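Local coordinates for inositol dehydrogenase (Lactobacillus casei, PDB 4N54), which probably oxidises scyllo-inositol with NAD as hydride acceptor, as an inositol dehydrogenase of the GFO/IDH/MocA family, at residues S85-H90 with E107-L112; A252-H257 with Q273-N278; M137-D142 with V199-T204. All coordinates share one frame; numbering follows the deposited sequence.

In the fold
From the N terminus, contact 1 comes first: it brings together the loops that follow the neighbouring parallel strands 80-83 and 103-106 of the Rossmann sheet, closing a loop that holds most of helix 90-99 and strand 103-106. Contact 3 opens next, after the outermost strand 132-134, and spans 56 intervening residues to reach helix 193-204, tying the end of the nucleotide-binding sheet to a helix packed on the mixed sheet. Contact 2 closes last, around the antiparallel strands 257-264 and 268-271. The three follow in series; none nests or crosses. Contacts 1 and 3 touch the dinucleotide, contacts 1 and 2 the inositol, and the centres of contacts 1 and 2 lie about 27 Å apart.

Contact 1: S85-H90 with E107-L112; sequences SPSGFH and EKPIGL. With NAI (1,4-dihydronicotinamide adenine dinucleotide), chain E; 2H3 ((1r,2r,3r,4r,5r,6r)-cyclohexane-1,2,3,4,5,6-hexol), chain F.
H90 and P109 join two loops at the C-terminal ends of neighbouring strands in the Rossmann fold, and the second loop carries the Glu-Lys-Pro sequence familiar in this family. Hydrogen bonds hold the imidazole at both nitrogens. H90 ND1 donates to P109 O at 2.8 Å, nearly in line with the C=O (169° at the oxygen) though bent at the hydrogen (144°), while H90 NE2 donates to S85 O at 2.7 Å. Both oxygens lie close to the ring plane, which fixes its rotation. The cis peptide before P109 shapes the turn that presents this carbonyl.

Van der Waals packing surrounds that bond. S87 OG comes within 3.2 Å of P109 CD, and L112 reaches back with CD2 near S87 CB and CD1 3.9 Å from G88 N.

Further bonds reach the cofactor and the inositol. The nicotinamide ribose lies between the loops: O3D shares a hydrogen bond with S87 OG, and O2D donates to K108 O. The E107 chain, bent at chi2 (-55°), brings OE1 to the carboxamide N7N at 3.0 Å in a nearly straight bond; OE1 also accepts from K108 N, and H29 holds OE2. K108 reaches O1 and O2 of the inositol and pairs with D191, although the position of NZ is less certain. At the adenine end, N6A sits over one face of the F89 ring, 3.2 Å from CE2.

Contact 2: A252-H257 with Q273-N278; sequences AAHGYH and QVPEKN. With 2H3 ((1r,2r,3r,4r,5r,6r)-cyclohexane-1,2,3,4,5,6-hexol), chain F.
An inverse gamma turn centred on P275 packs against the loop that leads into strand 257-264, behind the inositol pocket in the C-terminal domain. The proline ring wedges toward two histidines and a backbone carbonyl. Its CB lies 3.4 Å from Y256 O, its CG meets the edge of the H254 imidazole, 4.0 Å from CD2, and its CD faces H257 ND1 at 3.9 Å. Both histidine side chains cross the proline at about a right angle. They are locked together in each other's ring planes by a hydrogen bond of 2.9 Å between H254 NE2 and H257 ND1, and E259 holds the other nitrogen of H257. Q273 O approaches H257 CE1 obliquely and accepts a bond from R270 of the fourth subunit, so the loop also faces the tetramer interface. The Y256 ring runs into the pocket instead, with CG anti to the backbone N (chi1 -174°), and there its OH stands 3.2 Å from both O3 and O4 of the inositol.

Contact 3: M137-D142 with V199-T204; sequences MRRFDD and VIRWFT. With NAI (1,4-dihydronicotinamide adenine dinucleotide), chain E.
R139 NH2 is drawn two ways, into a salt bridge with D198 and a long, weak ion pair with D327, and its guanidinium lies flat on the indole of W202. The two planes are 11° apart and their centres 4.5 Å, a flat stack that is also a cation-pi contact, with CZ displaced from the centre of the five-membered ring and R139 NH1 3.9 Å from W202 CD1. An extended chain from CG to NE carries the arginine along the indole in the opposite sense to the tryptophan. Closer to the backbone, R139 CA makes a CH-pi contact over the six-membered ring, 3.7 Å from W202 CH2. With CG anti to the backbone N (chi1 179°), the W202 indole reaches out from the helix to R139. R201 NH1 comes 4.4 Å from R139 NH2; D198 beside R139, and E207 and D327 bound by R201, would probably offset the like charges. R138 lays CD across V199 CG2 at 4.2 Å, while its guanidinium goes to D196 and S166. At the start of the turn, M137 SD receives a weak bond of 3.5 Å from the cofactor's carboxamide N7N. The contact joins the 3-10 turn after the last Rossmann strand to helix 193-204, at the domain boundary of this GFO/IDH/MocA-type enzyme.

Contact 1: S85-H90 with E107-L112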
loop_
_atom_site.group_PDB
_atom_site.type_symbol
_atom_site.label_atom_id
_atom_site.label_comp_id
_atom_site.label_asym_id
_atom_site.label_seq_id
_atom_site.Cartn_x
_atom_site.Cartn_y
_atom_site.Cartn_z
ATOM N N SER A 85 -28.894 -25.556 1.385
ATOM C CA SER A 85 -28.562 -26.943 1.158
ATOM C C SER A 85 -27.542 -26.996 0.032
ATOM O O SER A 85 -27.345 -26.007 -0.649
ATOM C CB SER A 85 -29.823 -27.712 0.764
ATOM O OG SER A 85 -30.273 -27.332 -0.503
ATOM N N PRO A 86 -26.879 -28.146 -0.163
ATOM C CA PRO A 86 -25.960 -28.285 -1.287
ATOM C C PRO A 86 -26.637 -28.049 -2.644
ATOM O O PRO A 86 -27.839 -28.186 -2.766
ATOM C CB PRO A 86 -25.483 -29.725 -1.154
ATOM C CG PRO A 86 -25.626 -30.025 0.243
ATOM C CD PRO A 86 -26.833 -29.331 0.700
ATOM N N SER A 87 -25.840 -27.720 -3.651
ATOM C CA SER A 87 -26.338 -27.125 -4.888
ATOM C C SER A 87 -27.287 -27.993 -5.713
ATOM O O SER A 87 -28.233 -27.495 -6.291
ATOM C CB SER A 87 -25.176 -26.637 -5.738
ATOM O OG SER A 87 -24.445 -25.653 -5.048
ATOM N N GLY A 88 -27.034 -29.292 -5.743
ATOM C CA GLY A 88 -27.886 -30.216 -6.453
ATOM C C GLY A 88 -29.272 -30.368 -5.870
ATOM O O GLY A 88 -30.110 -31.015 -6.454
ATOM N N PHE A 89 -29.514 -29.762 -4.723
ATOM C CA PHE A 89 -30.792 -29.868 -4.068
ATOM C C PHE A 89 -31.611 -28.588 -4.144
ATOM O O PHE A 89 -32.735 -28.546 -3.658
ATOM C CB PHE A 89 -30.600 -30.213 -2.600
ATOM C CG PHE A 89 -30.032 -31.575 -2.360
ATOM C CD1 PHE A 89 -28.670 -31.761 -2.265
ATOM C CD2 PHE A 89 -30.857 -32.667 -2.195
ATOM C CE1 PHE A 89 -28.150 -33.002 -2.035
ATOM C CE2 PHE A 89 -30.333 -33.899 -1.957
ATOM C CZ PHE A 89 -28.980 -34.068 -1.880
ATOM N N HIS A 90 -31.053 -27.545 -4.740
ATOM C CA HIS A 90 -31.699 -26.246 -4.717
ATOM C C HIS A 90 -33.024 -26.206 -5.450
ATOM O O HIS A 90 -34.008 -25.741 -4.917
ATOM C CB HIS A 90 -30.780 -25.154 -5.262
ATOM C CG HIS A 90 -29.633 -24.814 -4.360
ATOM N ND1 HIS A 90 -28.648 -23.926 -4.720
ATOM C CD2 HIS A 90 -29.308 -25.253 -3.125
ATOM C CE1 HIS A 90 -27.771 -23.828 -3.745
ATOM N NE2 HIS A 90 -28.143 -24.631 -2.771
ATOM N N GLU A 107 -29.323 -20.026 -2.144
ATOM C CA GLU A 107 -27.921 -19.801 -2.379
ATOM C C GLU A 107 -27.545 -20.118 -3.806
ATOM O O GLU A 107 -28.278 -20.772 -4.521
ATOM C CB GLU A 107 -27.053 -20.620 -1.434
ATOM C CG GLU A 107 -26.669 -19.921 -0.167
ATOM C CD GLU A 107 -25.991 -18.593 -0.405
ATOM O OE1 GLU A 107 -25.312 -18.433 -1.429
ATOM O OE2 GLU A 107 -26.156 -17.709 0.440
ATOM N N LYS A 108 -26.386 -19.620 -4.193
ATOM C CA LYS A 108 -25.777 -19.893 -5.460
ATOM C C LYS A 108 -25.156 -21.277 -5.441
ATOM O O LYS A 108 -24.887 -21.807 -4.384
ATOM C CB LYS A 108 -24.685 -18.859 -5.713
ATOM C CG LYS A 108 -23.588 -18.814 -4.630
ATOM C CD LYS A 108 -22.325 -19.491 -5.095
ATOM C CE LYS A 108 -22.015 -20.716 -4.299
ATOM N NZ LYS A 108 -20.752 -21.334 -4.701
ATOM N N PRO A 109 -24.983 -21.892 -6.611
ATOM C CA PRO A 109 -25.638 -21.543 -7.859
ATOM C C PRO A 109 -27.091 -21.959 -7.771
ATOM O O PRO A 109 -27.451 -22.667 -6.852
ATOM C CB PRO A 109 -24.915 -22.412 -8.884
ATOM C CG PRO A 109 -24.347 -23.498 -8.131
ATOM C CD PRO A 109 -24.000 -22.961 -6.805
ATOM N N ILE A 110 -27.924 -21.528 -8.702
ATOM C CA ILE A 110 -29.339 -21.838 -8.586
ATOM C C ILE A 110 -29.599 -23.322 -8.822
ATOM O O ILE A 110 -30.469 -23.901 -8.216
ATOM C CB ILE A 110 -30.220 -20.931 -9.475
ATOM C CG1 ILE A 110 -31.670 -21.004 -9.022
ATOM C CG2 ILE A 110 -30.054 -21.263 -10.930
ATOM C CD1 ILE A 110 -32.533 -20.016 -9.666
ATOM N N GLY A 111 -28.792 -23.913 -9.687
ATOM C CA GLY A 111 -28.865 -25.309 -10.019
ATOM C C GLY A 111 -27.661 -25.683 -10.837
ATOM O O GLY A 111 -26.788 -24.869 -11.060
ATOM N N LEU A 112 -27.618 -26.925 -11.289
ATOM C CA LEU A 112 -26.484 -27.415 -12.041
ATOM C C LEU A 112 -26.894 -27.884 -13.422
ATOM O O LEU A 112 -26.050 -28.119 -14.271
ATOM C CB LEU A 112 -25.809 -28.549 -11.284
ATOM C CG LEU A 112 -25.524 -28.248 -9.814
ATOM C CD1 LEU A 112 -25.066 -29.470 -9.084
ATOM C CD2 LEU A 112 -24.499 -27.166 -9.713
HETATM P PA NAI E . -22.101 -27.716 3.907
HETATM O O1A NAI E . -21.834 -28.995 3.310
HETATM O O2A NAI E . -21.175 -27.051 4.817
HETATM O O5B NAI E . -23.473 -27.722 4.605
HETATM C C5B NAI E . -24.522 -28.497 4.111
HETATM C C4B NAI E . -25.720 -28.454 5.027
HETATM O O4B NAI E . -26.828 -28.889 4.267
HETATM C C3B NAI E . -25.631 -29.417 6.189
HETATM O O3B NAI E . -26.378 -28.874 7.242
HETATM C C2B NAI E . -26.393 -30.628 5.746
HETATM O O2B NAI E . -26.970 -31.251 6.872
HETATM C C1B NAI E . -27.456 -29.995 4.889
HETATM N N9A NAI E . -27.989 -30.916 3.894
HETATM C C8A NAI E . -27.288 -31.621 3.033
HETATM N N7A NAI E . -28.077 -32.365 2.251
HETATM C C5A NAI E . -29.324 -32.113 2.604
HETATM C C6A NAI E . -30.652 -32.557 2.178
HETATM N N6A NAI E . -30.758 -33.428 1.199
HETATM N N1A NAI E . -31.730 -32.065 2.784
HETATM C C2A NAI E . -31.587 -31.182 3.770
HETATM N N3A NAI E . -30.411 -30.723 4.209
HETATM C C4A NAI E . -29.262 -31.152 3.685
HETATM O O3 NAI E . -22.377 -26.766 2.677
HETATM P PN NAI E . -22.152 -25.223 2.654
HETATM O O1N NAI E . -20.748 -24.966 2.487
HETATM O O2N NAI E . -22.875 -24.608 3.734
HETATM O O5D NAI E . -22.885 -24.840 1.323
HETATM C C5D NAI E . -24.267 -24.567 1.261
HETATM C C4D NAI E . -24.697 -23.835 0.000
HETATM O O4D NAI E . -24.318 -22.489 0.100
HETATM C C3D NAI E . -24.085 -24.385 -1.264
HETATM O O3D NAI E . -25.054 -24.371 -2.282
HETATM C C2D NAI E . -22.987 -23.404 -1.554
HETATM O O2D NAI E . -22.717 -23.294 -2.934
HETATM C C1D NAI E . -23.501 -22.114 -0.955
HETATM N N1N NAI E . -22.462 -21.304 -0.375
HETATM C C2N NAI E . -22.423 -20.053 -0.726
HETATM C C3N NAI E . -21.493 -19.179 -0.243
HETATM C C7N NAI E . -21.505 -17.770 -0.718
HETATM O O7N NAI E . -20.509 -17.155 -0.685
HETATM N N7N NAI E . -22.582 -17.194 -1.173
HETATM C C4N NAI E . -20.459 -19.649 0.738
HETATM C C5N NAI E . -20.628 -21.047 1.054
HETATM C C6N NAI E . -21.615 -21.810 0.490
HETATM O O3 2H3 F . -17.763 -17.965 -1.682
HETATM C C3 2H3 F . -17.420 -19.274 -1.944
HETATM C C4 2H3 F . -16.615 -19.854 -0.814
HETATM O O4 2H3 F . -15.395 -19.226 -0.750
HETATM C C5 2H3 F . -16.298 -21.298 -1.071
HETATM O O5 2H3 F . -15.558 -21.828 -0.054
HETATM C C6 2H3 F . -17.555 -22.081 -1.251
HETATM O O6 2H3 F . -17.272 -23.393 -1.478
HETATM C C1 2H3 F . -18.355 -21.592 -2.405
HETATM O O1 2H3 F . -19.561 -22.238 -2.372
HETATM C C2 2H3 F . -18.689 -20.002 -2.239
HETATM O O2 2H3 F . -19.252 -19.488 -3.373
#

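Contact 2: A252-H257 with Q273-N278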
loop_
_atom_site.group_PDB
_atom_site.type_symbol
_atom_site.label_atom_id
_atom_site.label_comp_id
_atom_site.label_asym_id
_atom_site.label_seq_id
_atom_site.Cartn_x
_atom_site.Cartn_y
_atom_site.Cartn_z
ATOM N N ALA A 252 -5.007 -20.628 -1.669
ATOM C CA ALA A 252 -4.380 -19.337 -1.442
ATOM C C ALA A 252 -3.675 -19.379 -0.092
ATOM O O ALA A 252 -4.295 -19.598 0.926
ATOM C CB ALA A 252 -5.376 -18.235 -1.505
ATOM N N ALA A 253 -2.367 -19.198 -0.112
ATOM C CA ALA A 253 -1.547 -19.307 1.091
ATOM C C ALA A 253 -1.701 -18.138 2.044
ATOM O O ALA A 253 -1.414 -18.258 3.218
ATOM C CB ALA A 253 -0.105 -19.477 0.727
ATOM N N HIS A 254 -2.155 -17.010 1.530
ATOM C CA HIS A 254 -2.160 -15.785 2.307
ATOM C C HIS A 254 -3.489 -15.461 2.946
ATOM O O HIS A 254 -3.559 -14.630 3.825
ATOM C CB HIS A 254 -1.650 -14.611 1.478
ATOM C CG HIS A 254 -2.507 -14.270 0.305
ATOM N ND1 HIS A 254 -2.423 -14.930 -0.895
ATOM C CD2 HIS A 254 -3.441 -13.311 0.141
ATOM C CE1 HIS A 254 -3.281 -14.401 -1.743
ATOM N NE2 HIS A 254 -3.909 -13.416 -1.138
ATOM N N GLY A 255 -4.536 -16.144 2.511
ATOM C CA GLY A 255 -5.871 -15.878 2.980
ATOM C C GLY A 255 -6.919 -16.129 1.920
ATOM O O GLY A 255 -6.771 -17.013 1.100
ATOM N N TYR A 256 -7.991 -15.358 1.967
ATOM C CA TYR A 256 -9.101 -15.489 1.045
ATOM C C TYR A 256 -8.918 -14.470 -0.044
ATOM O O TYR A 256 -9.126 -13.295 0.176
ATOM C CB TYR A 256 -10.398 -15.253 1.794
ATOM C CG TYR A 256 -11.694 -15.472 1.041
ATOM C CD1 TYR A 256 -11.855 -16.520 0.172
ATOM C CD2 TYR A 256 -12.773 -14.643 1.246
ATOM C CE1 TYR A 256 -13.033 -16.715 -0.479
ATOM C CE2 TYR A 256 -13.948 -14.833 0.598
ATOM C CZ TYR A 256 -14.077 -15.869 -0.258
ATOM O OH TYR A 256 -15.258 -16.049 -0.902
ATOM N N HIS A 257 -8.492 -14.909 -1.211
ATOM C CA HIS A 257 -8.241 -13.967 -2.272
ATOM C C HIS A 257 -9.412 -13.800 -3.229
ATOM O O HIS A 257 -9.535 -14.499 -4.211
ATOM C CB HIS A 257 -6.971 -14.287 -3.029
ATOM C CG HIS A 257 -6.427 -13.124 -3.793
ATOM N ND1 HIS A 257 -5.378 -12.361 -3.342
ATOM C CD2 HIS A 257 -6.812 -12.571 -4.962
ATOM C CE1 HIS A 257 -5.124 -11.406 -4.210
ATOM N NE2 HIS A 257 -5.984 -11.507 -5.199
ATOM N N GLN A 273 -7.394 -5.606 -4.326
ATOM C CA GLN A 273 -6.105 -5.870 -4.946
ATOM C C GLN A 273 -5.334 -6.840 -4.062
ATOM O O GLN A 273 -4.739 -7.778 -4.544
ATOM C CB GLN A 273 -5.346 -4.559 -5.105
ATOM C CG GLN A 273 -4.007 -4.643 -5.735
ATOM C CD GLN A 273 -3.392 -3.273 -5.978
ATOM O OE1 GLN A 273 -3.501 -2.718 -7.055
ATOM N NE2 GLN A 273 -2.741 -2.741 -4.978
ATOM N N VAL A 274 -5.375 -6.573 -2.767
ATOM C CA VAL A 274 -5.067 -7.549 -1.737
ATOM C C VAL A 274 -6.146 -7.514 -0.675
ATOM O O VAL A 274 -6.737 -6.486 -0.435
ATOM C CB VAL A 274 -3.662 -7.354 -1.112
ATOM C CG1 VAL A 274 -2.597 -7.853 -2.052
ATOM C CG2 VAL A 274 -3.431 -5.916 -0.714
ATOM N N PRO A 275 -6.414 -8.653 -0.045
ATOM C CA PRO A 275 -7.534 -8.734 0.874
ATOM C C PRO A 275 -7.218 -8.216 2.268
ATOM O O PRO A 275 -7.186 -8.990 3.203
ATOM C CB PRO A 275 -7.829 -10.232 0.903
ATOM C CG PRO A 275 -6.574 -10.865 0.624
ATOM C CD PRO A 275 -5.817 -9.972 -0.278
ATOM N N GLU A 276 -7.014 -6.913 2.388
ATOM C CA GLU A 276 -6.670 -6.292 3.658
ATOM C C GLU A 276 -7.685 -6.589 4.754
ATOM O O GLU A 276 -8.869 -6.392 4.584
ATOM C CB GLU A 276 -6.505 -4.784 3.488
ATOM C CG GLU A 276 -5.293 -4.374 2.699
ATOM C CD GLU A 276 -5.455 -3.033 1.996
ATOM O OE1 GLU A 276 -6.506 -2.401 2.134
ATOM O OE2 GLU A 276 -4.532 -2.614 1.295
ATOM N N LYS A 277 -7.191 -7.060 5.883
ATOM C CA LYS A 277 -8.036 -7.463 6.985
ATOM C C LYS A 277 -8.686 -6.290 7.676
ATOM O O LYS A 277 -9.849 -6.323 8.018
ATOM C CB LYS A 277 -7.214 -8.239 7.999
ATOM C CG LYS A 277 -8.003 -8.838 9.129
ATOM C CD LYS A 277 -7.088 -9.583 10.066
ATOM C CE LYS A 277 -7.838 -10.484 11.016
ATOM N NZ LYS A 277 -8.312 -11.707 10.385
ATOM N N ASN A 278 -7.886 -5.257 7.881
ATOM C CA ASN A 278 -8.270 -4.125 8.681
ATOM C C ASN A 278 -7.335 -2.960 8.443
ATOM O O ASN A 278 -6.612 -2.937 7.475
ATOM C CB ASN A 278 -8.327 -4.503 10.161
ATOM C CG ASN A 278 -7.041 -5.145 10.662
ATOM O OD1 ASN A 278 -5.959 -4.846 10.200
ATOM N ND2 ASN A 278 -7.178 -6.033 11.614
HETATM O O3 2H3 F . -17.763 -17.965 -1.682
HETATM C C3 2H3 F . -17.420 -19.274 -1.944
HETATM C C4 2H3 F . -16.615 -19.854 -0.814
HETATM O O4 2H3 F . -15.395 -19.226 -0.750
HETATM C C5 2H3 F . -16.298 -21.298 -1.071
HETATM O O5 2H3 F . -15.558 -21.828 -0.054
HETATM C C6 2H3 F . -17.555 -22.081 -1.251
HETATM O O6 2H3 F . -17.272 -23.393 -1.478
HETATM C C1 2H3 F . -18.355 -21.592 -2.405
HETATM O O1 2H3 F . -19.561 -22.238 -2.372
HETATM C C2 2H3 F . -18.689 -20.002 -2.239
HETATM O O2 2H3 F . -19.252 -19.488 -3.373
#

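Contact 3: M137-D142 with V199-T204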
loop_
_atom_site.group_PDB
_atom_site.type_symbol
_atom_site.label_atom_id
_atom_site.label_comp_id
_atom_site.label_asym_id
_atom_site.label_seq_id
_atom_site.Cartn_x
_atom_site.Cartn_y
_atom_site.Cartn_z
ATOM N N MET A 137 -24.216 -12.569 -3.080
ATOM C CA MET A 137 -24.008 -11.581 -2.043
ATOM C C MET A 137 -23.040 -10.452 -2.383
ATOM O O MET A 137 -23.119 -9.395 -1.791
ATOM C CB MET A 137 -23.588 -12.245 -0.736
ATOM C CG MET A 137 -22.141 -12.654 -0.672
ATOM S SD MET A 137 -21.696 -13.874 -1.883
ATOM C CE MET A 137 -19.989 -14.093 -1.488
ATOM N N ARG A 138 -22.145 -10.673 -3.330
ATOM C CA ARG A 138 -21.218 -9.636 -3.734
ATOM C C ARG A 138 -21.925 -8.364 -4.199
ATOM O O ARG A 138 -21.405 -7.282 -4.051
ATOM C CB ARG A 138 -20.282 -10.134 -4.814
ATOM C CG ARG A 138 -19.227 -11.068 -4.315
ATOM C CD ARG A 138 -18.231 -11.429 -5.368
ATOM N NE ARG A 138 -17.567 -12.684 -5.057
ATOM C CZ ARG A 138 -16.542 -13.165 -5.724
ATOM N NH1 ARG A 138 -16.035 -12.502 -6.730
ATOM N NH2 ARG A 138 -16.016 -14.307 -5.371
ATOM N N ARG A 139 -23.116 -8.522 -4.764
ATOM C CA ARG A 139 -23.927 -7.392 -5.196
ATOM C C ARG A 139 -24.291 -6.493 -4.035
ATOM O O ARG A 139 -24.633 -5.346 -4.231
ATOM C CB ARG A 139 -25.201 -7.867 -5.874
ATOM C CG ARG A 139 -24.973 -8.648 -7.125
ATOM C CD ARG A 139 -26.139 -8.522 -8.037
ATOM N NE ARG A 139 -25.975 -9.277 -9.258
ATOM C CZ ARG A 139 -26.735 -9.113 -10.326
ATOM N NH1 ARG A 139 -27.693 -8.210 -10.316
ATOM N NH2 ARG A 139 -26.530 -9.845 -11.396
ATOM N N PHE A 140 -24.216 -7.038 -2.830
ATOM C CA PHE A 140 -24.508 -6.289 -1.636
ATOM C C PHE A 140 -23.264 -5.787 -0.905
ATOM O O PHE A 140 -23.373 -5.037 0.047
ATOM C CB PHE A 140 -25.360 -7.113 -0.694
ATOM C CG PHE A 140 -26.779 -7.246 -1.124
ATOM C CD1 PHE A 140 -27.173 -8.283 -1.925
ATOM C CD2 PHE A 140 -27.725 -6.351 -0.702
ATOM C CE1 PHE A 140 -28.470 -8.407 -2.299
ATOM C CE2 PHE A 140 -29.020 -6.479 -1.085
ATOM C CZ PHE A 140 -29.389 -7.504 -1.882
ATOM N N ASP A 141 -22.093 -6.208 -1.358
ATOM C CA ASP A 141 -20.850 -5.815 -0.730
ATOM C C ASP A 141 -20.503 -4.329 -0.933
ATOM O O ASP A 141 -20.512 -3.825 -2.048
ATOM C CB ASP A 141 -19.696 -6.711 -1.171
ATOM C CG ASP A 141 -18.379 -6.330 -0.516
ATOM O OD1 ASP A 141 -18.199 -6.642 0.660
ATOM O OD2 ASP A 141 -17.545 -5.710 -1.180
ATOM N N ASP A 142 -20.190 -3.657 0.168
ATOM C CA ASP A 142 -19.943 -2.214 0.171
ATOM C C ASP A 142 -18.855 -1.773 -0.799
ATOM O O ASP A 142 -18.981 -0.758 -1.452
ATOM C CB ASP A 142 -19.618 -1.713 1.576
ATOM C CG ASP A 142 -20.848 -1.519 2.437
ATOM O OD1 ASP A 142 -21.966 -1.528 1.907
ATOM O OD2 ASP A 142 -20.693 -1.352 3.653
ATOM N N VAL A 199 -20.700 -10.958 -11.461
ATOM C CA VAL A 199 -20.078 -9.652 -11.372
ATOM C C VAL A 199 -19.826 -9.073 -12.743
ATOM O O VAL A 199 -20.122 -7.929 -12.991
ATOM C CB VAL A 199 -18.771 -9.702 -10.570
ATOM C CG1 VAL A 199 -17.932 -8.476 -10.825
ATOM C CG2 VAL A 199 -19.079 -9.828 -9.111
ATOM N N ILE A 200 -19.286 -9.887 -13.629
ATOM C CA ILE A 200 -19.073 -9.495 -15.006
ATOM C C ILE A 200 -20.374 -9.076 -15.678
ATOM O O ILE A 200 -20.402 -8.089 -16.371
ATOM C CB ILE A 200 -18.383 -10.598 -15.807
ATOM C CG1 ILE A 200 -17.011 -10.881 -15.213
ATOM C CG2 ILE A 200 -18.240 -10.194 -17.235
ATOM C CD1 ILE A 200 -16.262 -11.958 -15.853
ATOM N N ARG A 201 -21.446 -9.806 -15.427
ATOM C CA ARG A 201 -22.744 -9.471 -15.988
ATOM C C ARG A 201 -23.359 -8.220 -15.362
ATOM O O ARG A 201 -23.942 -7.400 -16.049
ATOM C CB ARG A 201 -23.703 -10.645 -15.847
ATOM C CG ARG A 201 -23.340 -11.825 -16.694
ATOM C CD ARG A 201 -24.307 -12.947 -16.498
ATOM N NE ARG A 201 -25.602 -12.634 -17.069
ATOM C CZ ARG A 201 -26.676 -12.336 -16.365
ATOM N NH1 ARG A 201 -26.632 -12.318 -15.048
ATOM N NH2 ARG A 201 -27.798 -12.055 -16.987
ATOM N N TRP A 202 -23.229 -8.109 -14.049
ATOM C CA TRP A 202 -23.747 -6.986 -13.296
ATOM C C TRP A 202 -23.085 -5.690 -13.740
ATOM O O TRP A 202 -23.744 -4.689 -13.898
ATOM C CB TRP A 202 -23.501 -7.236 -11.826
ATOM C CG TRP A 202 -23.933 -6.194 -10.881
ATOM C CD1 TRP A 202 -25.030 -5.412 -10.961
ATOM C CD2 TRP A 202 -23.269 -5.826 -9.680
ATOM N NE1 TRP A 202 -25.095 -4.579 -9.887
ATOM C CE2 TRP A 202 -24.013 -4.812 -9.087
ATOM C CE3 TRP A 202 -22.107 -6.256 -9.052
ATOM C CZ2 TRP A 202 -23.646 -4.231 -7.904
ATOM C CZ3 TRP A 202 -21.743 -5.670 -7.890
ATOM C CH2 TRP A 202 -22.504 -4.667 -7.324
ATOM N N PHE A 203 -21.782 -5.739 -13.962
ATOM C CA PHE A 203 -21.026 -4.570 -14.347
ATOM C C PHE A 203 -21.180 -4.152 -15.803
ATOM O O PHE A 203 -21.278 -2.977 -16.092
ATOM C CB PHE A 203 -19.553 -4.738 -13.994
ATOM C CG PHE A 203 -19.225 -4.306 -12.598
ATOM C CD1 PHE A 203 -19.488 -5.124 -11.525
ATOM C CD2 PHE A 203 -18.674 -3.069 -12.359
ATOM C CE1 PHE A 203 -19.208 -4.720 -10.257
ATOM C CE2 PHE A 203 -18.394 -2.673 -11.099
ATOM C CZ PHE A 203 -18.662 -3.495 -10.047
ATOM N N THR A 204 -21.195 -5.121 -16.700
ATOM C CA THR A 204 -21.188 -4.853 -18.122
ATOM C C THR A 204 -22.577 -4.716 -18.718
ATOM O O THR A 204 -22.768 -3.982 -19.657
ATOM C CB THR A 204 -20.455 -5.957 -18.902
ATOM O OG1 THR A 204 -21.153 -7.192 -18.754
ATOM C CG2 THR A 204 -19.055 -6.100 -18.419
HETATM P PA NAI E . -22.101 -27.716 3.907
HETATM O O1A NAI E . -21.834 -28.995 3.310
HETATM O O2A NAI E . -21.175 -27.051 4.817
HETATM O O5B NAI E . -23.473 -27.722 4.605
HETATM C C5B NAI E . -24.522 -28.497 4.111
HETATM C C4B NAI E . -25.720 -28.454 5.027
HETATM O O4B NAI E . -26.828 -28.889 4.267
HETATM C C3B NAI E . -25.631 -29.417 6.189
HETATM O O3B NAI E . -26.378 -28.874 7.242
HETATM C C2B NAI E . -26.393 -30.628 5.746
HETATM O O2B NAI E . -26.970 -31.251 6.872
HETATM C C1B NAI E . -27.456 -29.995 4.889
HETATM N N9A NAI E . -27.989 -30.916 3.894
HETATM C C8A NAI E . -27.288 -31.621 3.033
HETATM N N7A NAI E . -28.077 -32.365 2.251
HETATM C C5A NAI E . -29.324 -32.113 2.604
HETATM C C6A NAI E . -30.652 -32.557 2.178
HETATM N N6A NAI E . -30.758 -33.428 1.199
HETATM N N1A NAI E . -31.730 -32.065 2.784
HETATM C C2A NAI E . -31.587 -31.182 3.770
HETATM N N3A NAI E . -30.411 -30.723 4.209
HETATM C C4A NAI E . -29.262 -31.152 3.685
HETATM O O3 NAI E . -22.377 -26.766 2.677
HETATM P PN NAI E . -22.152 -25.223 2.654
HETATM O O1N NAI E . -20.748 -24.966 2.487
HETATM O O2N NAI E . -22.875 -24.608 3.734
HETATM O O5D NAI E . -22.885 -24.840 1.323
HETATM C C5D NAI E . -24.267 -24.567 1.261
HETATM C C4D NAI E . -24.697 -23.835 0.000
HETATM O O4D NAI E . -24.318 -22.489 0.100
HETATM C C3D NAI E . -24.085 -24.385 -1.264
HETATM O O3D NAI E . -25.054 -24.371 -2.282
HETATM C C2D NAI E . -22.987 -23.404 -1.554
HETATM O O2D NAI E . -22.717 -23.294 -2.934
HETATM C C1D NAI E . -23.501 -22.114 -0.955
HETATM N N1N NAI E . -22.462 -21.304 -0.375
HETATM C C2N NAI E . -22.423 -20.053 -0.726
HETATM C C3N NAI E . -21.493 -19.179 -0.243
HETATM C C7N NAI E . -21.505 -17.770 -0.718
HETATM O O7N NAI E . -20.509 -17.155 -0.685
HETATM N N7N NAI E . -22.582 -17.194 -1.173
HETATM C C4N NAI E . -20.459 -19.649 0.738
HETATM C C5N NAI E . -20.628 -21.047 1.054
HETATM C C6N NAI E . -21.615 -21.810 0.490
#